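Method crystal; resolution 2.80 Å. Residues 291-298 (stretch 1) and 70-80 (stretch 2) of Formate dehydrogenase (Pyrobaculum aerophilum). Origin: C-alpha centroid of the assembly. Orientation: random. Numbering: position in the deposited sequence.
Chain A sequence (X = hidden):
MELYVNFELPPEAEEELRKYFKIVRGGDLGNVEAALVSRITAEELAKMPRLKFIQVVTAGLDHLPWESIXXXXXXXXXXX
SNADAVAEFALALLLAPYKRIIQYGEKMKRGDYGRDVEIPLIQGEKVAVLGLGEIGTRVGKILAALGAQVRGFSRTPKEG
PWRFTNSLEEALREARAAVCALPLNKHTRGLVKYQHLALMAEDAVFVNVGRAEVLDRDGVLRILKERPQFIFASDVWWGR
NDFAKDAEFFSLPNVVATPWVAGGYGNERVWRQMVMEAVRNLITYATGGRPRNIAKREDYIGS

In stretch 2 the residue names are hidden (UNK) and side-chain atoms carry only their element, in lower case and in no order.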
# COMPACT_ATOMS: atom_id res chain seq x y z
N PRO A 291 -33.42 10.21 3.94
CA PRO A 291 -32.41 9.19 4.22
C PRO A 291 -31.44 9.11 3.07
O PRO A 291 -31.85 9.29 1.92
CB PRO A 291 -33.23 7.91 4.33
CG PRO A 291 -34.58 8.42 4.78
CD PRO A 291 -34.76 9.62 3.92
N ARG A 292 -30.17 8.84 3.37
CA ARG A 292 -29.17 8.71 2.32
C ARG A 292 -29.19 7.33 1.68
O ARG A 292 -29.75 6.37 2.23
CB ARG A 292 -27.78 9.00 2.89
CG ARG A 292 -27.62 10.41 3.38
CD ARG A 292 -26.18 10.73 3.70
NE ARG A 292 -25.99 12.16 3.94
CZ ARG A 292 -24.82 12.74 4.23
NH1 ARG A 292 -23.72 12.00 4.32
NH2 ARG A 292 -24.76 14.05 4.43
N ASN A 293 -28.60 7.22 0.49
CA ASN A 293 -28.50 5.95 -0.19
C ASN A 293 -29.78 5.26 -0.58
O ASN A 293 -29.86 4.03 -0.54
CB ASN A 293 -27.68 5.01 0.66
CG ASN A 293 -26.30 5.53 0.89
OD1 ASN A 293 -25.53 5.67 -0.05
ND2 ASN A 293 -25.98 5.83 2.13
N ILE A 294 -30.79 6.04 -0.97
CA ILE A 294 -32.05 5.43 -1.38
C ILE A 294 -31.75 4.67 -2.68
O ILE A 294 -31.20 5.23 -3.63
CB ILE A 294 -33.11 6.50 -1.68
CG1 ILE A 294 -33.40 7.32 -0.41
CG2 ILE A 294 -34.35 5.85 -2.25
CD1 ILE A 294 -34.16 6.60 0.66
N ALA A 295 -32.11 3.40 -2.72
CA ALA A 295 -31.87 2.60 -3.91
C ALA A 295 -32.83 2.93 -5.03
O ALA A 295 -34.01 3.23 -4.80
CB ALA A 295 -31.98 1.13 -3.57
N LYS A 296 -32.31 2.87 -6.25
CA LYS A 296 -33.11 3.10 -7.45
C LYS A 296 -33.46 1.68 -7.90
O LYS A 296 -32.63 0.99 -8.49
CB LYS A 296 -32.27 3.83 -8.49
CG LYS A 296 -32.97 4.10 -9.79
CD LYS A 296 -32.05 4.81 -10.76
CE LYS A 296 -32.69 4.90 -12.13
NZ LYS A 296 -31.89 5.71 -13.09
N ARG A 297 -34.67 1.24 -7.60
CA ARG A 297 -35.11 -0.12 -7.93
C ARG A 297 -34.75 -0.66 -9.31
O ARG A 297 -34.23 -1.76 -9.41
CB ARG A 297 -36.63 -0.23 -7.73
CG ARG A 297 -37.13 -1.66 -7.63
CD ARG A 297 -38.65 -1.69 -7.60
NE ARG A 297 -39.18 -3.04 -7.50
CZ ARG A 297 -39.28 -3.73 -6.37
NH1 ARG A 297 -38.89 -3.20 -5.22
NH2 ARG A 297 -39.76 -4.97 -6.39
N GLU A 298 -35.00 0.09 -10.38
CA GLU A 298 -34.68 -0.44 -11.70
C GLU A 298 -33.22 -0.83 -11.92
O GLU A 298 -32.92 -1.57 -12.84
CB GLU A 298 -35.13 0.51 -12.81
CG GLU A 298 -34.30 1.76 -12.96
CD GLU A 298 -34.68 2.51 -14.22
OE1 GLU A 298 -34.13 3.61 -14.46
OE2 GLU A 298 -35.53 1.99 -14.97
N UNK A 70 -42.15 -5.44 -2.36
CA UNK A 70 -43.17 -4.61 -3.02
C UNK A 70 -42.50 -3.34 -3.57
O UNK A 70 -41.71 -2.70 -2.88
c UNK A 70 -44.16 -4.34 -1.90
c UNK A 70 -44.09 -5.64 -1.09
c UNK A 70 -42.61 -5.93 -1.05
N UNK A 71 -42.81 -2.96 -4.81
CA UNK A 71 -42.28 -1.80 -5.53
C UNK A 71 -42.29 -0.43 -4.84
O UNK A 71 -41.66 0.50 -5.32
c UNK A 71 -43.40 -3.23 -7.03
c UNK A 71 -43.79 -3.69 -5.65
c UNK A 71 -43.10 -1.78 -6.82
N UNK A 72 -43.00 -0.32 -3.73
CA UNK A 72 -43.11 0.95 -3.01
C UNK A 72 -42.33 0.99 -1.71
O UNK A 72 -42.33 2.02 -1.03
n UNK A 72 -45.55 -1.22 -0.05
c UNK A 72 -46.09 -1.74 -1.14
c UNK A 72 -45.10 0.14 -1.72
c UNK A 72 -44.93 -0.04 -0.39
n UNK A 72 -45.84 -0.95 -2.16
c UNK A 72 -44.57 1.18 -2.65
N UNK A 73 -41.66 -0.10 -1.36
CA UNK A 73 -40.96 -0.17 -0.10
C UNK A 73 -39.80 0.74 0.23
O UNK A 73 -39.50 0.91 1.41
c UNK A 73 -40.57 -1.62 0.20
c UNK A 73 -41.83 -2.40 0.53
c UNK A 73 -39.59 -1.70 1.38
N UNK A 74 -39.13 1.34 -0.75
CA UNK A 74 -38.01 2.25 -0.41
C UNK A 74 -36.91 1.53 0.35
O UNK A 74 -37.03 1.26 1.53
c UNK A 74 -38.44 3.41 0.51
c UNK A 74 -37.39 4.52 0.49
o UNK A 74 -39.70 3.93 0.08
N UNK A 75 -35.81 1.26 -0.34
CA UNK A 75 -34.69 0.56 0.24
C UNK A 75 -33.47 1.46 0.26
O UNK A 75 -33.03 1.93 -0.78
c UNK A 75 -33.08 -1.36 -0.10
c UNK A 75 -34.37 -0.71 -0.59
c UNK A 75 -35.53 -1.69 -0.50
N UNK A 76 -32.92 1.72 1.44
CA UNK A 76 -31.72 2.55 1.51
C UNK A 76 -30.62 1.66 2.01
O UNK A 76 -30.83 0.83 2.90
c UNK A 76 -31.92 3.72 2.48
N UNK A 77 -29.44 1.79 1.45
CA UNK A 77 -28.35 0.97 1.93
C UNK A 77 -27.31 1.83 2.61
O UNK A 77 -27.49 3.04 2.82
N UNK A 78 -26.23 1.20 3.04
CA UNK A 78 -25.14 1.95 3.62
C UNK A 78 -24.27 2.22 2.39
O UNK A 78 -24.71 2.00 1.25
o UNK A 78 -24.52 2.87 6.28
c UNK A 78 -24.39 1.10 4.64
n UNK A 78 -24.55 0.75 7.04
c UNK A 78 -24.50 1.65 6.06
N UNK A 79 -23.04 2.69 2.61
CA UNK A 79 -22.08 3.00 1.54
C UNK A 79 -21.25 4.12 2.10
O UNK A 79 -21.79 5.14 2.48
c UNK A 79 -22.78 3.49 0.24
N UNK A 80 -19.94 3.95 2.14
CA UNK A 80 -19.10 4.98 2.71
C UNK A 80 -19.04 4.72 4.20
O UNK A 80 -18.29 5.35 4.94

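Position 70 carries three carbons that close a ring onto its own backbone N, the signature of proline: Pro70. Its fixed phi, here -46°, suits the start of a turn. The CA-to-CB bond of Pro70 points away from stretch 1, and the backbone O of Pro70 lies 3.7 Å from NH1 of Arg297. Position 71 repeats the pattern, three carbons returning to N, and its CA sits 3.7 Å from CZ of Arg297, over one face of the guanidinium. This is Pro71, whose phi of -50° suits the second place of the type I turn that begins at Pro70.

At position 72 one carbon leads to a five-membered ring of three carbons and two nitrogens, touching nothing on stretch 1: His72. Its CA-to-CB bond points away, and its exposed site accommodates a polar ring. Position 73 has one carbon bearing two more and makes no contact with stretch 1: a beta-branched valine. Val73 is buried, as suits an apolar side chain, and its N closes the turn by donating a hydrogen bond to O of Pro70 at 3.0 Å.

Position 74 has a carbon bearing one oxygen and one carbon, hence Thr74. Its methyl carbon CG2 lies 3.8 Å from CD1 of Ile294, while its hydroxyl is satisfied elsewhere in the structure. Position 75 again shows three carbons, branched at the first: Val75, a beta-branched residue at home in an extended strand. Its CB is 4.2 Å from CB of Ala295.

A single carbon at position 76 identifies Ala76. CB of Ala76 lies 3.4 Å from O of Arg292 and 4.1 Å from CD1 of Ile294, a small apolar group in a buried place. Position 77 has no side-chain atoms and is Gly77; its bare backbone brings O within 2.9 Å of CB of Asn293.

Position 78 bears two carbons, the second carrying one oxygen and one nitrogen: an amide, Asn78. Its CA-to-CB bond points away from stretch 1, and its buried ND2 is hydrogen-bonded elsewhere in the structure. Position 79 has one carbon, 3.5 Å from OD1 of Asn293, and is Ala79, its CB directed toward stretch 1. Position 80 has none and no contact with stretch 1; at phi 87° and psi -8° a CB would jam against the preceding carbonyl O, so Gly80 suits this backbone.

Both hydrogen bonds across the contact join backbone atoms, N of Ala295 to O of Val75 (2.6 Å) and N of Gly77 to O of Asn293 (3.0 Å), framing a single beta bridge between Ile294 and Ala76. Side chains pack around them, and Arg297 extends the contact to the proline turn.

Stretch 2 (70-80) PPHVTVAGNAG
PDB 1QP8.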